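Local structure of transcriptional regulator Tm0710 (Thermotoga maritima, 2A61) at residues Gln35-Ile38 with Leu39-Ile42; Thr65-Val68 with Lys69-Glu72; Lys126-Asp129 with Tyr130-Leu134. The protein probably binds DNA as a dimeric, winged helix-turn-helix transcriptional regulator of the MarR family. All coordinates share one frame; numbering follows the deposited sequence.

Contact 1: residues Gln35-Ile38 with Leu39-Ile42; sequences QFDI and LQKI
F36 and Q40, one turn apart on helix 33-45, form the main side-chain contact of this stretch. Q40 can be followed outward from its CB, which lies above one face of the F36 ring, offset toward the rim. Its first torsion sets CG between the backbone N and the carbonyl carbon (chi1 75°), a choice that turns the chain back along the helix toward F36. Q40 CG therefore passes 3.4 Å from F36 O, the oxygen that also takes the Q40 N-H in a short, nearly linear backbone bond (Q40 N to F36 O 2.7 Å). Beyond CG the chain is extended, and Q40 CD comes to 3.7 Å from F36 CE2. The amide lies obliquely against the ring, the two planes 34° apart, with Q40 NE2 3.8 Å from F36 CE2. On the other branch, Q40 OE1 stands 3.5 Å from D37 OD1. Both are acceptors and no bond joins them, although amide and carboxylate lie almost coplanar; the D37 carboxylate is instead held by a salt bridge to R23. Further round the helix, I38 and I42 run side by side, I38 CG2 3.8 Å from I42 CD1.

Helix 33-45 is probably the first helix of the winged helix-turn-helix unit, and it packs against several elements at once. F36, L39 and Q40 pack on I101 of the long helix 95-119, while I38 reaches both helix 50-57 and helix 61-73.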
loop_
_atom_site.group_PDB
_atom_site.type_symbol
_atom_site.label_atom_id
_atom_site.label_comp_id
_atom_site.label_asym_id
_atom_site.label_seq_id
_atom_site.Cartn_x
_atom_site.Cartn_y
_atom_site.Cartn_z
ATOM N N GLN A 35 -5.761 10.478 3.876
ATOM C CA GLN A 35 -5.144 11.770 3.597
ATOM C C GLN A 35 -3.713 11.623 3.083
ATOM O O GLN A 35 -3.306 12.349 2.180
ATOM C CB GLN A 35 -5.133 12.648 4.821
ATOM C CG GLN A 35 -6.498 13.282 5.226
ATOM C CD GLN A 35 -6.297 14.248 6.402
ATOM O OE1 GLN A 35 -5.731 13.858 7.421
ATOM N NE2 GLN A 35 -6.744 15.521 6.254
ATOM N N PHE A 36 -2.934 10.747 3.702
ATOM C CA PHE A 36 -1.569 10.516 3.246
ATOM C C PHE A 36 -1.500 9.921 1.826
ATOM O O PHE A 36 -0.633 10.284 1.035
ATOM C CB PHE A 36 -0.830 9.574 4.221
ATOM C CG PHE A 36 0.578 9.285 3.820
ATOM C CD1 PHE A 36 1.533 10.297 3.819
ATOM C CD2 PHE A 36 0.963 8.003 3.455
ATOM C CE1 PHE A 36 2.853 10.019 3.433
ATOM C CE2 PHE A 36 2.276 7.739 3.073
ATOM C CZ PHE A 36 3.199 8.756 3.069
ATOM N N ASP A 37 -2.417 9.007 1.525
ATOM C CA ASP A 37 -2.517 8.426 0.181
ATOM C C ASP A 37 -2.761 9.507 -0.908
ATOM O O ASP A 37 -2.203 9.412 -2.009
ATOM C CB ASP A 37 -3.634 7.395 0.124
ATOM C CG ASP A 37 -3.289 6.079 0.825
ATOM O OD1 ASP A 37 -2.094 5.674 0.921
ATOM O OD2 ASP A 37 -4.267 5.457 1.308
ATOM N N ILE A 38 -3.604 10.501 -0.603
ATOM C CA ILE A 38 -3.755 11.677 -1.482
ATOM C C ILE A 38 -2.440 12.448 -1.605
ATOM O O ILE A 38 -2.020 12.799 -2.716
ATOM C CB ILE A 38 -4.834 12.651 -0.972
ATOM C CG1 ILE A 38 -6.223 11.982 -1.049
ATOM C CG2 ILE A 38 -4.737 13.985 -1.682
ATOM C CD1 ILE A 38 -7.265 12.750 -0.296
ATOM N N LEU A 39 -1.792 12.710 -0.477
ATOM C CA LEU A 39 -0.560 13.522 -0.498
ATOM C C LEU A 39 0.562 12.827 -1.223
ATOM O O LEU A 39 1.281 13.471 -2.000
ATOM C CB LEU A 39 -0.058 13.858 0.898
ATOM C CG LEU A 39 -0.761 14.875 1.768
ATOM C CD1 LEU A 39 -0.086 14.891 3.164
ATOM C CD2 LEU A 39 -0.676 16.247 1.114
ATOM N N GLN A 40 0.741 11.519 -0.965
ATOM C CA GLN A 40 1.820 10.780 -1.621
ATOM C C GLN A 40 1.614 10.558 -3.115
ATOM O O GLN A 40 2.576 10.584 -3.856
ATOM C CB GLN A 40 2.205 9.478 -0.881
ATOM C CG GLN A 40 1.267 8.354 -1.016
ATOM C CD GLN A 40 1.889 7.017 -0.553
ATOM O OE1 GLN A 40 1.173 6.071 -0.240
ATOM N NE2 GLN A 40 3.218 6.949 -0.523
ATOM N N LYS A 41 0.363 10.391 -3.539
ATOM C CA LYS A 41 0.018 10.343 -4.957
ATOM C C LYS A 41 0.383 11.623 -5.703
ATOM O O LYS A 41 0.986 11.556 -6.786
ATOM C CB LYS A 41 -1.459 10.041 -5.129
ATOM C CG LYS A 41 -1.927 9.946 -6.561
ATOM C CD LYS A 41 -1.100 8.948 -7.432
ATOM C CE LYS A 41 -1.120 7.492 -6.924
ATOM N NZ LYS A 41 -0.250 6.504 -7.719
ATOM N N ILE A 42 0.056 12.772 -5.110
ATOM C CA ILE A 42 0.356 14.049 -5.724
ATOM C C ILE A 42 1.865 14.279 -5.640
ATOM O O ILE A 42 2.457 14.857 -6.552
ATOM C CB ILE A 42 -0.447 15.229 -5.056
ATOM C CG1 ILE A 42 -1.948 15.030 -5.263
ATOM C CG2 ILE A 42 0.018 16.595 -5.600
ATOM C CD1 ILE A 42 -2.880 15.948 -4.321
#

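Contact 2: residues Thr65-Val68 with Lys69-Glu72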
loop_
_atom_site.group_PDB
_atom_site.type_symbol
_atom_site.label_atom_id
_atom_site.label_comp_id
_atom_site.label_asym_id
_atom_site.label_seq_id
_atom_site.Cartn_x
_atom_site.Cartn_y
_atom_site.Cartn_z
ATOM N N THR A 65 -13.666 15.426 -0.753
ATOM C CA THR A 65 -13.831 16.825 -0.394
ATOM C C THR A 65 -13.487 17.040 1.041
ATOM O O THR A 65 -12.768 17.959 1.343
ATOM C CB THR A 65 -15.273 17.369 -0.644
ATOM O OG1 THR A 65 -15.603 17.178 -2.017
ATOM C CG2 THR A 65 -15.344 18.866 -0.331
ATOM N N GLY A 66 -13.994 16.191 1.942
ATOM C CA GLY A 66 -13.657 16.321 3.380
ATOM C C GLY A 66 -12.177 16.166 3.709
ATOM O O GLY A 66 -11.606 16.946 4.508
ATOM N N LEU A 67 -11.550 15.152 3.103
ATOM C CA LEU A 67 -10.129 14.913 3.262
ATOM C C LEU A 67 -9.246 16.064 2.762
ATOM O O LEU A 67 -8.299 16.423 3.422
ATOM C CB LEU A 67 -9.699 13.578 2.576
ATOM C CG LEU A 67 -10.422 12.275 3.002
ATOM C CD1 LEU A 67 -10.162 11.151 2.004
ATOM C CD2 LEU A 67 -9.960 11.850 4.440
ATOM N N VAL A 68 -9.524 16.548 1.544
ATOM C CA VAL A 68 -8.745 17.608 0.874
ATOM C C VAL A 68 -8.921 18.957 1.605
ATOM O O VAL A 68 -7.970 19.695 1.792
ATOM C CB VAL A 68 -9.161 17.686 -0.599
ATOM C CG1 VAL A 68 -8.667 18.976 -1.254
ATOM C CG2 VAL A 68 -8.628 16.397 -1.368
ATOM N N LYS A 69 -10.144 19.257 2.001
ATOM C CA LYS A 69 -10.456 20.532 2.714
ATOM C C LYS A 69 -9.599 20.730 3.965
ATOM O O LYS A 69 -9.137 21.835 4.244
ATOM C CB LYS A 69 -11.936 20.513 3.096
ATOM C CG LYS A 69 -12.437 21.638 3.969
ATOM C CD LYS A 69 -13.953 21.522 4.187
ATOM C CE LYS A 69 -14.342 20.254 4.995
ATOM N NZ LYS A 69 -15.813 20.077 5.120
ATOM N N ARG A 70 -9.392 19.644 4.714
ATOM C CA ARG A 70 -8.527 19.677 5.912
ATOM C C ARG A 70 -7.061 19.829 5.520
ATOM O O ARG A 70 -6.328 20.565 6.138
ATOM C CB ARG A 70 -8.636 18.382 6.675
ATOM C CG ARG A 70 -9.715 18.317 7.731
ATOM C CD ARG A 70 -9.406 16.989 8.533
ATOM N NE ARG A 70 -10.166 15.945 7.893
ATOM C CZ ARG A 70 -10.002 14.647 8.057
ATOM N NH1 ARG A 70 -9.052 14.163 8.840
ATOM N NH2 ARG A 70 -10.822 13.851 7.420
ATOM N N LEU A 71 -6.632 19.115 4.483
ATOM C CA LEU A 71 -5.247 19.256 4.015
ATOM C C LEU A 71 -4.940 20.663 3.507
ATOM O O LEU A 71 -3.818 21.137 3.655
ATOM C CB LEU A 71 -4.924 18.200 2.931
ATOM C CG LEU A 71 -4.792 16.745 3.407
ATOM C CD1 LEU A 71 -4.692 15.774 2.209
ATOM C CD2 LEU A 71 -3.561 16.544 4.336
ATOM N N GLU A 72 -5.897 21.274 2.813
ATOM C CA GLU A 72 -5.778 22.669 2.326
ATOM C C GLU A 72 -5.771 23.650 3.511
ATOM O O GLU A 72 -4.886 24.502 3.612
ATOM C CB GLU A 72 -6.955 22.994 1.387
ATOM C CG GLU A 72 -6.812 22.359 -0.013
ATOM C CD GLU A 72 -7.820 22.929 -0.994
ATOM O OE1 GLU A 72 -9.018 22.567 -0.887
ATOM O OE2 GLU A 72 -7.415 23.786 -1.842
HETATM O O HOH W 1 -11.706 20.504 -0.764
#
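Four successive i to i+4 backbone bonds join T65-V68 to K69-E72 on helix 61-73, and they are uneven. K69 N to T65 O (3.0 Å) and E72 N to V68 O (2.8 Å) are sound, whereas the two between, R70 N to G66 O at 3.5 Å and L71 N to L67 O at 3.3 Å, are weak. Beside these weaker bonds the R70 chain bends at chi3 and brings R70 NH2 to 3.7 Å from L67 CD2, the guanidinium meeting that methyl obliquely. By its place after helix 50-57 and before the two-stranded wing, helix 61-73 is probably the recognition helix of a winged helix-turn-helix. L67 packs on L57 and on G58 of the second subunit, V68 on L91 of strand 88-93. V68 has CG1 anti to its N (chi1 165°), which carries V68 CG1 to 3.6 Å from E72 OE1. The other carboxylate oxygen, E72 OE2, makes a salt bridge with R79 on strand 77-82. Replacing E72 with alanine would probably leave R79 without its carboxylate partner and take away the contact with V68 CG1. A water gives weak hydrogen bonds to E72 OE1 and to T65 O, spanning the turn beside the K69-T65 bond.

Contact 3: residues Lys126-Asp129 with Tyr130-Leu134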
loop_
_atom_site.group_PDB
_atom_site.type_symbol
_atom_site.label_atom_id
_atom_site.label_comp_id
_atom_site.label_asym_id
_atom_site.label_seq_id
_atom_site.Cartn_x
_atom_site.Cartn_y
_atom_site.Cartn_z
ATOM N N LYS A 126 25.365 -8.160 -0.684
ATOM C CA LYS A 126 24.848 -9.316 -1.401
ATOM C C LYS A 126 23.346 -9.179 -1.619
ATOM O O LYS A 126 22.865 -9.400 -2.733
ATOM C CB LYS A 126 25.130 -10.621 -0.648
ATOM C CG LYS A 126 26.246 -11.455 -1.212
ATOM C CD LYS A 126 27.493 -11.370 -0.325
ATOM C CE LYS A 126 28.456 -12.532 -0.635
ATOM N NZ LYS A 126 29.365 -12.839 0.520
ATOM N N ILE A 127 22.625 -8.820 -0.552
ATOM C CA ILE A 127 21.178 -8.690 -0.578
ATOM C C ILE A 127 20.767 -7.531 -1.492
ATOM O O ILE A 127 19.797 -7.654 -2.237
ATOM C CB ILE A 127 20.572 -8.562 0.852
ATOM C CG1 ILE A 127 20.647 -9.904 1.579
ATOM C CG2 ILE A 127 19.121 -8.055 0.825
ATOM C CD1 ILE A 127 20.359 -9.838 3.056
ATOM N N LEU A 128 21.501 -6.424 -1.443
ATOM C CA LEU A 128 21.213 -5.301 -2.335
ATOM C C LEU A 128 21.390 -5.690 -3.816
ATOM O O LEU A 128 20.543 -5.375 -4.648
ATOM C CB LEU A 128 22.010 -4.043 -1.962
ATOM C CG LEU A 128 21.531 -2.736 -2.637
ATOM C CD1 LEU A 128 20.008 -2.620 -2.690
ATOM C CD2 LEU A 128 22.141 -1.524 -1.994
ATOM N N ASP A 129 22.443 -6.431 -4.132
ATOM C CA ASP A 129 22.616 -6.936 -5.504
ATOM C C ASP A 129 21.463 -7.818 -5.944
ATOM O O ASP A 129 21.005 -7.695 -7.075
ATOM C CB ASP A 129 23.935 -7.667 -5.679
ATOM C CG ASP A 129 25.139 -6.723 -5.668
ATOM O OD1 ASP A 129 24.955 -5.522 -5.919
ATOM O OD2 ASP A 129 26.267 -7.196 -5.375
ATOM N N TYR A 130 20.987 -8.691 -5.060
ATOM C CA TYR A 130 19.838 -9.537 -5.378
ATOM C C TYR A 130 18.577 -8.739 -5.615
ATOM O O TYR A 130 17.797 -9.082 -6.508
ATOM C CB TYR A 130 19.550 -10.567 -4.283
ATOM C CG TYR A 130 20.560 -11.671 -4.202
ATOM C CD1 TYR A 130 21.205 -12.144 -5.346
ATOM C CD2 TYR A 130 20.870 -12.264 -2.972
ATOM C CE1 TYR A 130 22.150 -13.175 -5.266
ATOM C CE2 TYR A 130 21.818 -13.289 -2.884
ATOM C CZ TYR A 130 22.445 -13.738 -4.032
ATOM O OH TYR A 130 23.373 -14.756 -3.949
ATOM N N LEU A 131 18.347 -7.726 -4.781
ATOM C CA LEU A 131 17.165 -6.854 -4.916
ATOM C C LEU A 131 17.223 -6.038 -6.201
ATOM O O LEU A 131 16.202 -5.799 -6.832
ATOM C CB LEU A 131 17.004 -5.919 -3.697
ATOM C CG LEU A 131 16.657 -6.571 -2.341
ATOM C CD1 LEU A 131 16.917 -5.600 -1.209
ATOM C CD2 LEU A 131 15.198 -7.035 -2.285
ATOM N N LYS A 132 18.421 -5.607 -6.593
ATOM C CA LYS A 132 18.575 -4.924 -7.884
ATOM C C LYS A 132 18.197 -5.863 -9.045
ATOM O O LYS A 132 17.464 -5.493 -9.979
ATOM C CB LYS A 132 19.997 -4.385 -8.029
ATOM C CG LYS A 132 20.255 -3.129 -7.245
ATOM C CD LYS A 132 21.739 -2.914 -7.171
ATOM C CE LYS A 132 22.090 -1.566 -6.650
ATOM N NZ LYS A 132 23.560 -1.507 -6.443
ATOM N N GLU A 133 18.663 -7.101 -8.963
ATOM C CA GLU A 133 18.233 -8.120 -9.926
ATOM C C GLU A 133 16.739 -8.358 -9.935
ATOM O O GLU A 133 16.131 -8.419 -11.007
ATOM C CB GLU A 133 18.939 -9.440 -9.664
ATOM C CG GLU A 133 20.379 -9.444 -10.083
ATOM C CD GLU A 133 20.890 -10.857 -10.164
ATOM O OE1 GLU A 133 21.074 -11.339 -11.296
ATOM O OE2 GLU A 133 21.035 -11.503 -9.105
ATOM N N LEU A 134 16.141 -8.493 -8.751
ATOM C CA LEU A 134 14.696 -8.696 -8.658
ATOM C C LEU A 134 13.952 -7.473 -9.231
ATOM O O LEU A 134 12.992 -7.625 -9.992
ATOM C CB LEU A 134 14.276 -8.989 -7.195
ATOM C CG LEU A 134 12.794 -9.075 -6.805
ATOM C CD1 LEU A 134 12.143 -10.339 -7.333
ATOM C CD2 LEU A 134 12.637 -9.010 -5.308
#
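I127 with L131 and K126 with Y130 are i to i+4 contacts along helix 121-141, the last helix of the chain, which packs against the second subunit in the helical dimerisation region of the MarR fold. The backbone here is regular, with L131 N 2.9 Å from I127 O and E133 N 3.1 Å from D129 O.

The aromatic ring of Y130 lies across the preceding turn. CG is anti to the carbonyl carbon (chi1 -71°), which swings the ring back over the K126 carbonyl: K126 O sits above one face, offset toward the rim, and is 3.5 Å from Y130 CD2. The same oxygen accepts the Y130 N-H, so one residue meets this oxygen twice, by its amide and by its ring face. E133 OE2 lies at the ring edge, in its plane, while its partner oxygen, OE1, forms a salt bridge with K123 of the second subunit. Across the interface the Y130 ring meets Y130 of the second subunit, the planes inclined by about 55°, and also packs on I127 of that chain.

On the buried side, I127 and L131 point the same way and touch, I127 CG2 3.9 Å from L131 CD1. L131 CG also lies 3.3 Å from I127 O. L128 packs on I10 of the second subunit, and K132 comes near it, K132 CE 4.2 Å from L128 CG. The lysine chain starts over the L128 carbonyl, K132 CG 3.4 Å from L128 O, and stays extended; K132 NZ ends 4.3 Å from D129 OD1, opposite charges near one another but too far apart for a salt bridge.

In the fold
Contacts 1 and 2 belong to one folding unit. Their centres are 11 Å apart, and the helices carrying them touch directly: Q35 NE2 of contact 1 comes to 3.4 Å from L67 O of contact 2, and I38 CD1 packs on L67 CB. Together they join the probable first helix of the DNA-binding domain to its probable recognition helix. Contact 3 stands apart in the dimerisation region, its centre 29 Å from that of contact 1 and 40 Å from that of contact 2, across the centre of the chain from the latter. The nearest atoms of contacts 1 and 3 are about 18 Å apart and those of contacts 2 and 3 about 31 Å.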